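Local coordinates for penicillin-binding protein 2B (Streptococcus pneumoniae, PDB 2WAD), which probably cross-links adjacent glycan strands of cell-wall peptidoglycan as a transpeptidase of the elongation machinery and binds penicillin, at residues S50-T56 and P281-L287; E331-G336 and H653-K659. All blocks are in the same frame, centred on the assembly; numbering follows the deposited sequence.

Contact 1: residues S50-T56 and P281-L287; sequences SQTKVTT and PVKEIHL. Unlike the reference sequence in segment 50-56: Val54 (reference Ile), Thr56 (reference Ser). Unlike the reference sequence in segment 281-287: Pro281 (reference Ser).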
loop_
_atom_site.group_PDB
_atom_site.type_symbol
_atom_site.label_atom_id
_atom_site.label_comp_id
_atom_site.label_asym_id
_atom_site.label_seq_id
_atom_site.Cartn_x
_atom_site.Cartn_y
_atom_site.Cartn_z
ATOM N N SER A 50 25.360 39.593 -10.328
ATOM C CA SER A 50 24.427 38.484 -10.684
ATOM C C SER A 50 24.762 37.211 -9.921
ATOM O O SER A 50 25.924 36.948 -9.598
ATOM C CB SER A 50 24.472 38.185 -12.184
ATOM O OG SER A 50 23.661 39.080 -12.927
ATOM N N GLN A 51 23.725 36.422 -9.656
ATOM C CA GLN A 51 23.892 35.131 -9.025
ATOM C C GLN A 51 22.772 34.206 -9.483
ATOM O O GLN A 51 21.592 34.555 -9.451
ATOM C CB GLN A 51 23.935 35.272 -7.500
ATOM C CG GLN A 51 22.589 35.192 -6.781
ATOM C CD GLN A 51 21.746 36.454 -6.904
ATOM O OE1 GLN A 51 22.135 37.419 -7.573
ATOM N NE2 GLN A 51 20.581 36.449 -6.255
ATOM N N THR A 52 23.151 33.024 -9.946
ATOM C CA THR A 52 22.165 32.038 -10.342
ATOM C C THR A 52 22.315 30.831 -9.417
ATOM O O THR A 52 23.396 30.252 -9.293
ATOM C CB THR A 52 22.291 31.695 -11.846
ATOM O OG1 THR A 52 21.616 30.463 -12.138
ATOM C CG2 THR A 52 23.746 31.579 -12.249
ATOM N N LYS A 53 21.239 30.481 -8.721
ATOM C CA LYS A 53 21.316 29.393 -7.754
ATOM C C LYS A 53 20.936 28.052 -8.371
ATOM O O LYS A 53 19.997 27.963 -9.161
ATOM C CB LYS A 53 20.493 29.693 -6.498
ATOM C CG LYS A 53 19.014 29.348 -6.594
ATOM C CD LYS A 53 18.313 29.654 -5.278
ATOM C CE LYS A 53 16.932 29.012 -5.222
ATOM N NZ LYS A 53 16.539 28.703 -3.816
ATOM N N VAL A 54 21.689 27.013 -8.023
ATOM C CA VAL A 54 21.403 25.692 -8.553
ATOM C C VAL A 54 21.303 24.595 -7.501
ATOM O O VAL A 54 22.034 24.595 -6.508
ATOM C CB VAL A 54 22.372 25.293 -9.667
ATOM C CG1 VAL A 54 21.835 25.761 -11.012
ATOM C CG2 VAL A 54 23.744 25.859 -9.393
ATOM N N THR A 55 20.383 23.667 -7.754
ATOM C CA THR A 55 20.042 22.585 -6.834
ATOM C C THR A 55 20.400 21.230 -7.447
ATOM O O THR A 55 19.950 20.887 -8.542
ATOM C CB THR A 55 18.534 22.640 -6.493
ATOM O OG1 THR A 55 18.247 23.889 -5.852
ATOM C CG2 THR A 55 18.138 21.531 -5.552
ATOM N N THR A 56 21.240 20.470 -6.753
ATOM C CA THR A 56 21.473 19.086 -7.146
ATOM C C THR A 56 20.891 18.068 -6.156
ATOM O O THR A 56 20.719 18.368 -4.974
ATOM C CB THR A 56 22.942 18.801 -7.569
ATOM O OG1 THR A 56 23.164 17.385 -7.597
ATOM C CG2 THR A 56 23.960 19.482 -6.654
ATOM N N PRO A 281 22.107 19.411 -2.124
ATOM C CA PRO A 281 23.040 20.540 -2.084
ATOM C C PRO A 281 22.524 21.724 -2.911
ATOM O O PRO A 281 21.929 21.538 -3.978
ATOM C CB PRO A 281 24.341 19.974 -2.680
ATOM C CG PRO A 281 24.240 18.502 -2.539
ATOM C CD PRO A 281 22.752 18.176 -2.614
ATOM N N VAL A 282 22.742 22.935 -2.402
ATOM C CA VAL A 282 22.341 24.170 -3.074
ATOM C C VAL A 282 23.538 25.120 -3.127
ATOM O O VAL A 282 24.268 25.286 -2.148
ATOM C CB VAL A 282 21.179 24.882 -2.342
ATOM C CG1 VAL A 282 21.052 26.325 -2.807
ATOM C CG2 VAL A 282 19.846 24.149 -2.528
ATOM N N LYS A 283 23.744 25.741 -4.283
ATOM C CA LYS A 283 24.878 26.633 -4.488
ATOM C C LYS A 283 24.389 27.915 -5.137
ATOM O O LYS A 283 23.321 27.950 -5.747
ATOM C CB LYS A 283 25.916 25.976 -5.399
ATOM C CG LYS A 283 26.577 24.754 -4.790
ATOM C CD LYS A 283 27.822 24.314 -5.554
ATOM C CE LYS A 283 28.792 23.594 -4.622
ATOM N NZ LYS A 283 28.075 22.752 -3.615
ATOM N N GLU A 284 25.170 28.979 -5.003
ATOM C CA GLU A 284 24.953 30.140 -5.851
ATOM C C GLU A 284 26.209 30.426 -6.667
ATOM O O GLU A 284 27.320 30.449 -6.134
ATOM C CB GLU A 284 24.431 31.343 -5.061
ATOM C CG GLU A 284 22.966 31.161 -4.674
ATOM C CD GLU A 284 22.311 32.372 -4.029
ATOM O OE1 GLU A 284 22.909 33.471 -4.040
ATOM O OE2 GLU A 284 21.177 32.206 -3.516
ATOM N N ILE A 285 26.022 30.570 -7.976
ATOM C CA ILE A 285 27.114 30.846 -8.891
ATOM C C ILE A 285 27.132 32.355 -9.152
ATOM O O ILE A 285 26.121 32.950 -9.542
ATOM C CB ILE A 285 26.998 30.025 -10.198
ATOM C CG1 ILE A 285 27.294 28.546 -9.937
ATOM C CG2 ILE A 285 28.015 30.492 -11.236
ATOM C CD1 ILE A 285 26.122 27.783 -9.424
ATOM N N HIS A 286 28.281 32.970 -8.895
ATOM C CA HIS A 286 28.421 34.416 -9.033
ATOM C C HIS A 286 29.020 34.755 -10.392
ATOM O O HIS A 286 29.989 34.124 -10.815
ATOM C CB HIS A 286 29.249 34.994 -7.878
ATOM C CG HIS A 286 28.520 35.003 -6.570
ATOM N ND1 HIS A 286 28.583 33.954 -5.676
ATOM C CD2 HIS A 286 27.671 35.907 -6.026
ATOM C CE1 HIS A 286 27.812 34.214 -4.635
ATOM N NE2 HIS A 286 27.249 35.395 -4.822
ATOM N N LEU A 287 28.425 35.736 -11.071
ATOM C CA LEU A 287 28.780 36.085 -12.447
ATOM C C LEU A 287 29.398 37.470 -12.487
ATOM O O LEU A 287 29.045 38.308 -11.655
ATOM C CB LEU A 287 27.531 36.054 -13.336
ATOM C CG LEU A 287 26.639 34.820 -13.132
ATOM C CD1 LEU A 287 25.319 34.892 -13.887
ATOM C CD2 LEU A 287 27.371 33.532 -13.479
#
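Strands 51-55 and 282-287 pair antiparallel, their axes inclined at 155° and 4.5 Å apart at closest approach. Six backbone hydrogen bonds join the segments. Thr52 and Ile285 form one hydrogen-bonded pair, each N-H bound to the other's carbonyl, and Val54 and Lys283 form the next; Leu287 N to Ser50 O and Thr56 N to Pro281 O (3.1 Å) add one bond at either end. At the non-hydrogen-bonded pairs the strands also meet through CA-H...O contacts, as from Gln51 CA to Ile285 O at 3.2 Å.

On the face that carries Gln51, Lys53 and Thr55, the extended Glu284 side chain runs alongside Gln51, its carboxylate turned 36° from the amide plane, and Glu284 OE1 lies 3.3 Å from Gln51 CG. Lys53 sets its CG between backbone N and carbonyl carbon (chi1 84°); its CB packs on Glu284 CG at 3.4 Å, while NZ leads off and stays 5.8 Å from Glu284 OE2. On the face of Thr52, Val54, Lys283 and Ile285, Thr52 CG2 packs 4.1 Å from Ile285 CB; it also lies 4.0 Å from Leu287 CD1.

Segment 281-287 belongs to the stretch assigned to the dimerisation domain. In this surface sheet strand 282-287 is the middle of three, bonded on its other side to 293-298 through Glu284 and His286, and strand 51-55 forms an edge; Phe187 touches Thr52.

Contact 2: residues E331-G336 and H653-K659; sequences ELGNGG and HNTNLTK. Unlike the reference sequence in segment 331-336: Gly333 (reference Glu). Unlike the reference sequence in segment 653-659: Lys659 (reference Asn). With ZN (zinc ion), chain E.
Glu331 bends at chi2 (-71°), and Asn654 swings its CG anti to the backbone N (chi1 -174°), torsions that help bring carboxylate and amide together; the two planes lie nearly coplanar. Here the C-terminal end of helix 314-334, in the transpeptidase domain, meets the loop between strand 645-650 and helix 661-676, and two Asx turns shape the junction. In one, Asn334 OD1 accepts from Gly336 N; in the other, Asn654 OD1 accepts from Asn656 N at 2.9 Å.

Buried Glu331 is gripped through both oxygens. Asn654 ND2 reaches the anti lone pair of Glu331 OE1 at 2.6 Å, and Lys659 NZ makes a salt bridge on the syn side of Glu331 OE2 at 3.0 Å. Asn334 ND2, from the same helix end, meets Glu331 OE2 from above the carboxylate plane, while the bonds from Asn654 and Lys659 tie the acid to the loop; these donors would probably favour its ionised form. The chain leaves the helix at Gly335 with positive phi, and Gly336 O then accepts Thr655 N on a lone pair in the carbonyl plane. A water joins Gly336 O to His653 O. At the N-terminal end of segment 653-659, His653 NE2 binds a zinc ion at 2.0 Å, which two waters also coordinate.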
loop_
_atom_site.group_PDB
_atom_site.type_symbol
_atom_site.label_atom_id
_atom_site.label_comp_id
_atom_site.label_asym_id
_atom_site.label_seq_id
_atom_site.Cartn_x
_atom_site.Cartn_y
_atom_site.Cartn_z
ATOM N N GLU A 331 -5.605 -27.998 1.720
ATOM C CA GLU A 331 -7.013 -27.861 1.335
ATOM C C GLU A 331 -7.220 -28.067 -0.159
ATOM O O GLU A 331 -8.299 -28.459 -0.592
ATOM C CB GLU A 331 -7.579 -26.517 1.783
ATOM C CG GLU A 331 -7.623 -26.364 3.284
ATOM C CD GLU A 331 -8.674 -27.250 3.933
ATOM O OE1 GLU A 331 -9.879 -26.921 3.843
ATOM O OE2 GLU A 331 -8.292 -28.277 4.543
ATOM N N LEU A 332 -6.200 -27.794 -0.966
ATOM C CA LEU A 332 -6.268 -28.222 -2.362
ATOM C C LEU A 332 -6.156 -29.742 -2.478
ATOM O O LEU A 332 -6.783 -30.352 -3.344
ATOM C CB LEU A 332 -5.185 -27.568 -3.206
ATOM C CG LEU A 332 -5.342 -26.116 -3.657
ATOM C CD1 LEU A 332 -4.141 -25.679 -4.504
ATOM C CD2 LEU A 332 -6.637 -25.932 -4.409
ATOM N N GLY A 333 -5.373 -30.333 -1.584
ATOM C CA GLY A 333 -5.113 -31.771 -1.558
ATOM C C GLY A 333 -6.412 -32.532 -1.368
ATOM O O GLY A 333 -6.663 -33.513 -2.063
ATOM N N ASN A 334 -7.258 -32.071 -0.447
ATOM C CA ASN A 334 -8.494 -32.788 -0.153
ATOM C C ASN A 334 -9.682 -32.257 -0.932
ATOM O O ASN A 334 -10.766 -32.827 -0.843
ATOM C CB ASN A 334 -8.799 -32.777 1.344
ATOM C CG ASN A 334 -9.036 -31.366 1.873
ATOM O OD1 ASN A 334 -9.708 -30.544 1.228
ATOM N ND2 ASN A 334 -8.465 -31.079 3.036
ATOM N N GLY A 335 -9.481 -31.189 -1.707
ATOM C CA GLY A 335 -10.507 -30.697 -2.627
ATOM C C GLY A 335 -11.277 -29.483 -2.129
ATOM O O GLY A 335 -11.988 -28.832 -2.897
ATOM N N GLY A 336 -11.134 -29.155 -0.845
ATOM C CA GLY A 336 -11.913 -28.062 -0.261
ATOM C C GLY A 336 -11.609 -26.696 -0.851
ATOM O O GLY A 336 -12.468 -25.811 -0.873
ATOM N N HIS A 653 -14.568 -19.411 -0.070
ATOM C CA HIS A 653 -15.067 -20.524 -0.868
ATOM C C HIS A 653 -14.344 -21.842 -0.633
ATOM O O HIS A 653 -13.977 -22.541 -1.568
ATOM C CB HIS A 653 -15.131 -20.132 -2.345
ATOM C CG HIS A 653 -15.942 -18.896 -2.583
ATOM N ND1 HIS A 653 -17.295 -18.850 -2.326
ATOM C CD2 HIS A 653 -15.596 -17.659 -3.015
ATOM C CE1 HIS A 653 -17.756 -17.640 -2.601
ATOM N NE2 HIS A 653 -16.744 -16.891 -2.999
ATOM N N ASN A 654 -14.125 -22.162 0.637
ATOM C CA ASN A 654 -13.620 -23.458 1.057
ATOM C C ASN A 654 -14.848 -24.300 1.397
ATOM O O ASN A 654 -15.648 -23.916 2.245
ATOM C CB ASN A 654 -12.664 -23.316 2.257
ATOM C CG ASN A 654 -11.998 -24.637 2.656
ATOM O OD1 ASN A 654 -12.660 -25.675 2.734
ATOM N ND2 ASN A 654 -10.681 -24.606 2.888
ATOM N N THR A 655 -15.028 -25.410 0.691
ATOM C CA THR A 655 -16.236 -26.225 0.824
ATOM C C THR A 655 -16.093 -27.320 1.882
ATOM O O THR A 655 -17.021 -28.097 2.095
ATOM C CB THR A 655 -16.684 -26.882 -0.533
ATOM O OG1 THR A 655 -15.591 -27.592 -1.129
ATOM C CG2 THR A 655 -17.192 -25.855 -1.537
ATOM N N ASN A 656 -14.950 -27.401 2.555
ATOM C CA ASN A 656 -14.803 -28.361 3.652
ATOM C C ASN A 656 -15.772 -28.200 4.823
ATOM O O ASN A 656 -15.643 -27.274 5.632
ATOM C CB ASN A 656 -13.382 -28.329 4.208
ATOM C CG ASN A 656 -12.532 -29.416 3.633
ATOM O OD1 ASN A 656 -13.001 -30.190 2.804
ATOM N ND2 ASN A 656 -11.278 -29.485 4.057
ATOM N N LEU A 657 -16.701 -29.141 4.950
ATOM C CA LEU A 657 -17.703 -29.070 6.021
ATOM C C LEU A 657 -17.371 -29.991 7.203
ATOM O O LEU A 657 -18.034 -29.943 8.250
ATOM C CB LEU A 657 -19.133 -29.281 5.480
ATOM C CG LEU A 657 -19.536 -30.587 4.780
ATOM C CD1 LEU A 657 -20.050 -31.619 5.793
ATOM C CD2 LEU A 657 -20.593 -30.349 3.700
ATOM N N THR A 658 -16.318 -30.795 7.040
ATOM C CA THR A 658 -15.833 -31.680 8.101
ATOM C C THR A 658 -14.745 -31.107 9.027
ATOM O O THR A 658 -14.653 -31.500 10.190
ATOM C CB THR A 658 -15.451 -33.086 7.564
ATOM O OG1 THR A 658 -14.136 -33.067 6.991
ATOM C CG2 THR A 658 -16.469 -33.566 6.524
ATOM N N LYS A 659 -13.921 -30.182 8.544
ATOM C CA LYS A 659 -13.115 -29.391 9.471
ATOM C C LYS A 659 -12.914 -27.958 8.975
ATOM O O LYS A 659 -12.766 -27.742 7.776
ATOM C CB LYS A 659 -11.770 -30.063 9.752
ATOM C CG LYS A 659 -10.822 -30.044 8.566
ATOM C CD LYS A 659 -9.389 -30.367 8.966
ATOM C CE LYS A 659 -8.599 -30.814 7.741
ATOM N NZ LYS A 659 -9.270 -30.313 6.498
HETATM ZN ZN ZN E . -16.565 -14.892 -2.979
HETATM O O HOH W 1 -11.332 -25.934 6.114
HETATM O O HOH W 2 -13.784 -24.581 -3.463
HETATM O O HOH W 3 -15.192 -14.457 -4.695
HETATM O O HOH W 4 -15.692 -13.928 -1.203
#

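In the fold
Contacts 1 and 2 lie on opposite sides of the chain's centre, with nearest atoms about 50 Å apart, and share no helix or strand. The first is a surface contact built on regular main-chain pairing, which brings the start of the modelled chain against a strand more than two hundred residues later; of its two segments, 281-287 lies in the region assigned to the dimerisation domain. Contact 2, partly buried in the transpeptidase domain, joins a helix end to a loop with a single direct backbone hydrogen bond and relies instead on side-chain amides, a carboxylate and a lysine. Along the sequence they follow in series, and neither includes Ser386, the inferred acyl-ester nucleophile.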